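Local coordinates for DUF211 domain-containing protein (Archaeoglobus fulgidus DSM 4304, PDB 3BPD), which is of unknown function but binds magnesium ions and assembles into a heptamer, at residues Arg8-Leu14 and Val75-Glu81; Val34-His40 and Ile51-Gly57. The protein carries 1 engineered substitution. All blocks are in the same frame, centred on the assembly; numbering follows the deposited sequence.

Contact 1: residues Arg8-Leu14 and Val75-Glu81; sequences RLVLDVL and VIHSVDE. With MG (magnesium ion), chain Y.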
# COMPACT_ATOMS: atom_id res chain seq x y z
N ARG F 8 13.06 7.26 17.54
CA ARG F 8 12.58 8.13 16.48
C ARG F 8 11.71 9.29 17.00
O ARG F 8 10.90 9.13 17.91
CB ARG F 8 11.80 7.30 15.45
CG ARG F 8 11.62 7.99 14.10
CD ARG F 8 10.85 7.11 13.13
NE ARG F 8 9.46 6.96 13.53
CZ ARG F 8 8.63 6.06 13.03
NH1 ARG F 8 9.04 5.22 12.09
NH2 ARG F 8 7.38 5.99 13.47
N LEU F 9 11.91 10.46 16.41
CA LEU F 9 11.16 11.65 16.79
C LEU F 9 10.65 12.39 15.56
O LEU F 9 11.33 12.48 14.53
CB LEU F 9 12.05 12.61 17.61
CG LEU F 9 12.60 12.12 18.95
CD1 LEU F 9 13.73 13.01 19.44
CD2 LEU F 9 11.46 12.10 19.94
N VAL F 10 9.42 12.89 15.63
CA VAL F 10 8.90 13.68 14.53
C VAL F 10 8.63 15.01 15.21
O VAL F 10 7.74 15.14 16.03
CB VAL F 10 7.60 13.09 13.92
CG1 VAL F 10 7.01 14.09 12.92
CG2 VAL F 10 7.91 11.76 13.22
N LEU F 11 9.46 15.99 14.89
CA LEU F 11 9.33 17.30 15.49
C LEU F 11 8.72 18.35 14.59
O LEU F 11 9.10 18.51 13.44
CB LEU F 11 10.70 17.76 15.97
CG LEU F 11 11.40 16.76 16.89
CD1 LEU F 11 12.66 17.38 17.45
CD2 LEU F 11 10.46 16.34 18.01
N ASP F 12 7.73 19.07 15.11
CA ASP F 12 7.12 20.15 14.36
C ASP F 12 7.94 21.38 14.72
O ASP F 12 7.93 21.81 15.88
CB ASP F 12 5.68 20.38 14.79
CG ASP F 12 5.11 21.66 14.22
OD1 ASP F 12 4.04 22.09 14.70
OD2 ASP F 12 5.74 22.23 13.30
N VAL F 13 8.66 21.93 13.75
CA VAL F 13 9.50 23.08 14.01
C VAL F 13 9.22 24.32 13.17
O VAL F 13 8.96 24.23 11.97
CB VAL F 13 10.99 22.70 13.85
CG1 VAL F 13 11.87 23.93 13.91
CG2 VAL F 13 11.38 21.72 14.95
N LEU F 14 9.25 25.48 13.82
CA LEU F 14 9.07 26.76 13.15
C LEU F 14 10.45 27.42 13.20
O LEU F 14 11.14 27.33 14.21
CB LEU F 14 8.05 27.63 13.88
CG LEU F 14 7.93 29.07 13.34
CD1 LEU F 14 7.07 29.07 12.08
CD2 LEU F 14 7.31 29.96 14.40
N VAL F 75 12.63 26.58 16.56
CA VAL F 75 11.90 26.35 17.79
C VAL F 75 10.99 25.13 17.57
O VAL F 75 10.39 24.98 16.51
CB VAL F 75 11.05 27.59 18.18
CG1 VAL F 75 10.03 27.91 17.10
CG2 VAL F 75 10.35 27.34 19.51
N ILE F 76 10.93 24.26 18.57
CA ILE F 76 10.11 23.06 18.54
C ILE F 76 8.71 23.39 19.05
O ILE F 76 8.52 23.60 20.25
CB ILE F 76 10.70 21.95 19.44
CG1 ILE F 76 12.10 21.57 18.96
CG2 ILE F 76 9.78 20.75 19.46
CD1 ILE F 76 12.79 20.56 19.85
N HIS F 77 7.73 23.45 18.16
CA HIS F 77 6.37 23.75 18.55
C HIS F 77 5.71 22.56 19.18
O HIS F 77 4.87 22.69 20.06
CB HIS F 77 5.57 24.21 17.35
CG HIS F 77 5.77 25.65 17.02
ND1 HIS F 77 5.25 26.24 15.89
CD2 HIS F 77 6.45 26.63 17.68
CE1 HIS F 77 5.59 27.52 15.87
NE2 HIS F 77 6.31 27.77 16.94
N SER F 78 6.08 21.37 18.72
CA SER F 78 5.49 20.17 19.26
C SER F 78 6.19 18.89 18.80
O SER F 78 6.76 18.84 17.70
CB SER F 78 4.02 20.10 18.88
OG SER F 78 3.90 19.89 17.49
N VAL F 79 6.15 17.87 19.65
CA VAL F 79 6.74 16.57 19.37
C VAL F 79 5.56 15.76 18.84
O VAL F 79 4.69 15.38 19.61
CB VAL F 79 7.28 15.94 20.67
CG1 VAL F 79 7.88 14.58 20.40
CG2 VAL F 79 8.32 16.88 21.30
N ASP F 80 5.50 15.50 17.55
CA ASP F 80 4.35 14.78 17.01
C ASP F 80 4.41 13.26 17.09
O ASP F 80 3.38 12.60 17.03
CB ASP F 80 4.07 15.23 15.57
CG ASP F 80 3.85 16.74 15.47
OD1 ASP F 80 3.41 17.36 16.45
OD2 ASP F 80 4.11 17.30 14.39
N GLU F 81 5.61 12.71 17.22
CA GLU F 81 5.75 11.28 17.36
C GLU F 81 7.03 10.93 18.07
O GLU F 81 8.05 11.61 17.90
CB GLU F 81 5.75 10.56 16.01
CG GLU F 81 5.11 9.18 16.11
CD GLU F 81 5.50 8.23 15.00
OE1 GLU F 81 4.71 7.31 14.71
OE2 GLU F 81 6.60 8.38 14.42
MG MG Y . 2.57 21.03 15.98

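Contact 2: residues Val34-His40 and Ile51-Gly57; sequences VDGVNIH and IKITILG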
# COMPACT_ATOMS: atom_id res chain seq x y z
N VAL F 34 22.82 9.13 15.56
CA VAL F 34 21.78 9.47 14.60
C VAL F 34 22.03 8.72 13.30
O VAL F 34 23.05 8.91 12.64
CB VAL F 34 21.73 11.00 14.36
CG1 VAL F 34 21.00 11.31 13.05
CG2 VAL F 34 21.00 11.66 15.51
N ASP F 35 21.09 7.84 12.97
CA ASP F 35 21.17 7.03 11.75
C ASP F 35 20.81 7.83 10.51
O ASP F 35 21.33 7.57 9.43
CB ASP F 35 20.23 5.83 11.86
CG ASP F 35 20.75 4.76 12.80
OD1 ASP F 35 19.92 3.94 13.27
OD2 ASP F 35 21.98 4.73 13.06
N GLY F 36 19.89 8.77 10.68
CA GLY F 36 19.47 9.58 9.55
C GLY F 36 18.50 10.68 9.94
O GLY F 36 17.94 10.67 11.04
N VAL F 37 18.30 11.64 9.03
CA VAL F 37 17.40 12.75 9.28
C VAL F 37 16.60 13.13 8.05
O VAL F 37 17.12 13.19 6.94
CB VAL F 37 18.18 14.00 9.74
CG1 VAL F 37 17.22 15.15 9.98
CG2 VAL F 37 18.96 13.70 10.99
N ASN F 38 15.32 13.39 8.26
CA ASN F 38 14.46 13.81 7.17
C ASN F 38 13.78 15.10 7.56
O ASN F 38 13.12 15.21 8.59
CB ASN F 38 13.40 12.77 6.86
CG ASN F 38 12.42 13.25 5.80
OD1 ASN F 38 11.73 14.25 5.98
ND2 ASN F 38 12.37 12.54 4.67
N ILE F 39 13.97 16.11 6.73
CA ILE F 39 13.32 17.37 7.00
C ILE F 39 12.33 17.68 5.89
O ILE F 39 12.69 17.82 4.72
CB ILE F 39 14.35 18.50 7.16
CG1 ILE F 39 15.22 18.22 8.38
CG2 ILE F 39 13.63 19.81 7.37
CD1 ILE F 39 16.15 19.33 8.75
N HIS F 40 11.07 17.73 6.27
CA HIS F 40 10.01 18.01 5.32
C HIS F 40 9.51 19.45 5.47
O HIS F 40 9.24 19.91 6.59
CB HIS F 40 8.85 17.06 5.54
CG HIS F 40 7.66 17.35 4.68
ND1 HIS F 40 7.63 17.06 3.33
CD2 HIS F 40 6.49 17.95 4.97
CE1 HIS F 40 6.49 17.48 2.83
NE2 HIS F 40 5.77 18.02 3.80
N ILE F 51 8.44 23.33 9.33
CA ILE F 51 9.04 22.11 8.81
C ILE F 51 8.82 20.92 9.75
O ILE F 51 8.73 21.09 10.97
CB ILE F 51 10.57 22.31 8.58
CG1 ILE F 51 11.27 22.62 9.91
CG2 ILE F 51 10.80 23.47 7.61
CD1 ILE F 51 12.78 22.84 9.79
N LYS F 52 8.73 19.72 9.18
CA LYS F 52 8.58 18.49 9.95
C LYS F 52 9.93 17.75 9.95
O LYS F 52 10.46 17.43 8.89
CB LYS F 52 7.50 17.58 9.32
CG LYS F 52 6.34 17.28 10.24
CD LYS F 52 5.44 18.49 10.42
CE LYS F 52 4.28 18.22 11.36
NZ LYS F 52 3.20 19.23 11.15
N ILE F 53 10.49 17.51 11.14
CA ILE F 53 11.78 16.82 11.25
C ILE F 53 11.62 15.40 11.79
O ILE F 53 11.05 15.18 12.85
CB ILE F 53 12.75 17.57 12.19
CG1 ILE F 53 13.08 18.96 11.63
CG2 ILE F 53 14.04 16.76 12.34
CD1 ILE F 53 13.95 19.84 12.56
N THR F 54 12.14 14.43 11.04
CA THR F 54 12.08 13.04 11.45
C THR F 54 13.51 12.59 11.69
O THR F 54 14.35 12.65 10.78
CB THR F 54 11.45 12.14 10.36
OG1 THR F 54 10.12 12.58 10.09
CG2 THR F 54 11.40 10.68 10.80
N ILE F 55 13.79 12.18 12.92
CA ILE F 55 15.12 11.72 13.31
C ILE F 55 15.09 10.25 13.71
O ILE F 55 14.30 9.83 14.56
CB ILE F 55 15.65 12.51 14.50
CG1 ILE F 55 15.57 14.00 14.20
CG2 ILE F 55 17.09 12.14 14.77
CD1 ILE F 55 16.01 14.85 15.34
N LEU F 56 15.96 9.48 13.07
CA LEU F 56 16.07 8.05 13.33
C LEU F 56 17.43 7.78 13.97
O LEU F 56 18.41 8.47 13.69
CB LEU F 56 15.96 7.26 12.02
CG LEU F 56 16.01 5.74 12.17
CD1 LEU F 56 14.85 5.31 13.06
CD2 LEU F 56 15.97 5.04 10.82
N GLY F 57 17.50 6.78 14.85
CA GLY F 57 18.76 6.45 15.49
C GLY F 57 18.58 5.54 16.69
O GLY F 57 17.55 4.89 16.83

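Contact 1: residues Arg8-Leu14 and Val75-Glu81
Residues R8-L14 and V75-E81 belong to strands 6-16 and 75-85, the first and last strands of a ferredoxin-like βαββαβ fold, paired antiparallel with axes 4.6 Å apart at closest approach and their directions 139° apart. Two classic beta bulges interrupt the pairing. At the first, H77 and S78 both face D12, whose carbonyl O accepts H77 N at 2.8 Å and, more weakly, S78 N at 3.4 Å; D12 N returns a bond to S78 O at 2.8 Å. At the second, D80 and E81 both face V10, with D80 N to V10 O at 2.7 Å and V10 N to E81 O at 2.9 Å. Beyond the bulges, L14 and V75 form a regular hydrogen-bonded pair.

One face is wholly aliphatic, the other mixed. L11, V13, I76 and V79 lie on the face covered by helix 62-71, where L11 CD2 meets V79 CG1 at 3.9 Å and L11 CD1 meets I76 CD1 at 4.0 Å. On the other face, where L14 CB packs 3.8 Å from V75 CG1, R8 NH2 and E81 OE2 form a 2.7 Å salt bridge, while E81 OE1 accepts a hydrogen bond from N38 of a neighbouring subunit, carrying the contact into the heptamer interface. Further along this face, D12 and S78, a hydrogen-bonded pair, present their side chains together to a magnesium ion. The metal is held by D12 OD1 at 2.2 Å and S78 OG at 2.3 Å, and S78 OG also donates a 2.8 Å hydrogen bond to D80 OD1.

Contact 2: residues Val34-His40 and Ile51-Gly57
This is the arm-to-arm pairing of a beta hairpin, formed by strands 34-44 and 48-57 at one side of the four-stranded antiparallel sheet and largely buried in the assembly. The segments V34-H40 and I51-G57 run 159° apart in direction, with axes approaching to 4.3 Å. Reciprocal backbone bonds tie N38 to T54 (N38 N to T54 O and T54 N to N38 O, both 2.8 Å) and H40 to K52 (H40 N to K52 O 2.7 Å, K52 N to H40 O 2.6 Å). Near the start of strand 34-44, a classic bulge sets D35 and G36 against L56, whose O accepts D35 N at 2.8 Å and G36 N weakly at 3.4 Å. G57 fits beside V34 with backbone angles that leave no room for a CB.

Between the hydrogen-bonded pairs, V37 faces I55 and I39 faces I53, and branched aliphatic side chains interlock along one face: I39 CG1 lies 4.0 Å from I53 CG1, and V34 CG2 lies 4.0 Å from I55 CG2. N38, on the other face, instead donates from ND2 to E81 and V89 of a neighbouring subunit, whose strand pairs with G36-H40 and continues the sheet. Within the chain, V37 and I39 pack under helix 21-29, I53 and I55 under helix 62-71, and strand 6-16 bonds to the far edge of strand 48-57.

Contacts 1 and 2 are successive parts of one sheet: strands 6-16 and 48-57 are neighbours in it, joined by probable backbone hydrogen bonds from L11 N to I53 O (2.7 Å) and from I51 N to V13 O (2.8 Å). Along the chain, contact 2 is nested within the span closed by contact 1. Both give aliphatic side chains to the helix-covered core, but contact 2 is the more buried and regular, with one bulge. Contact 1 has two bulges, exposed residues, a salt bridge and a magnesium site. Their outer strands also meet between subunits, where the sheet runs on across the interface.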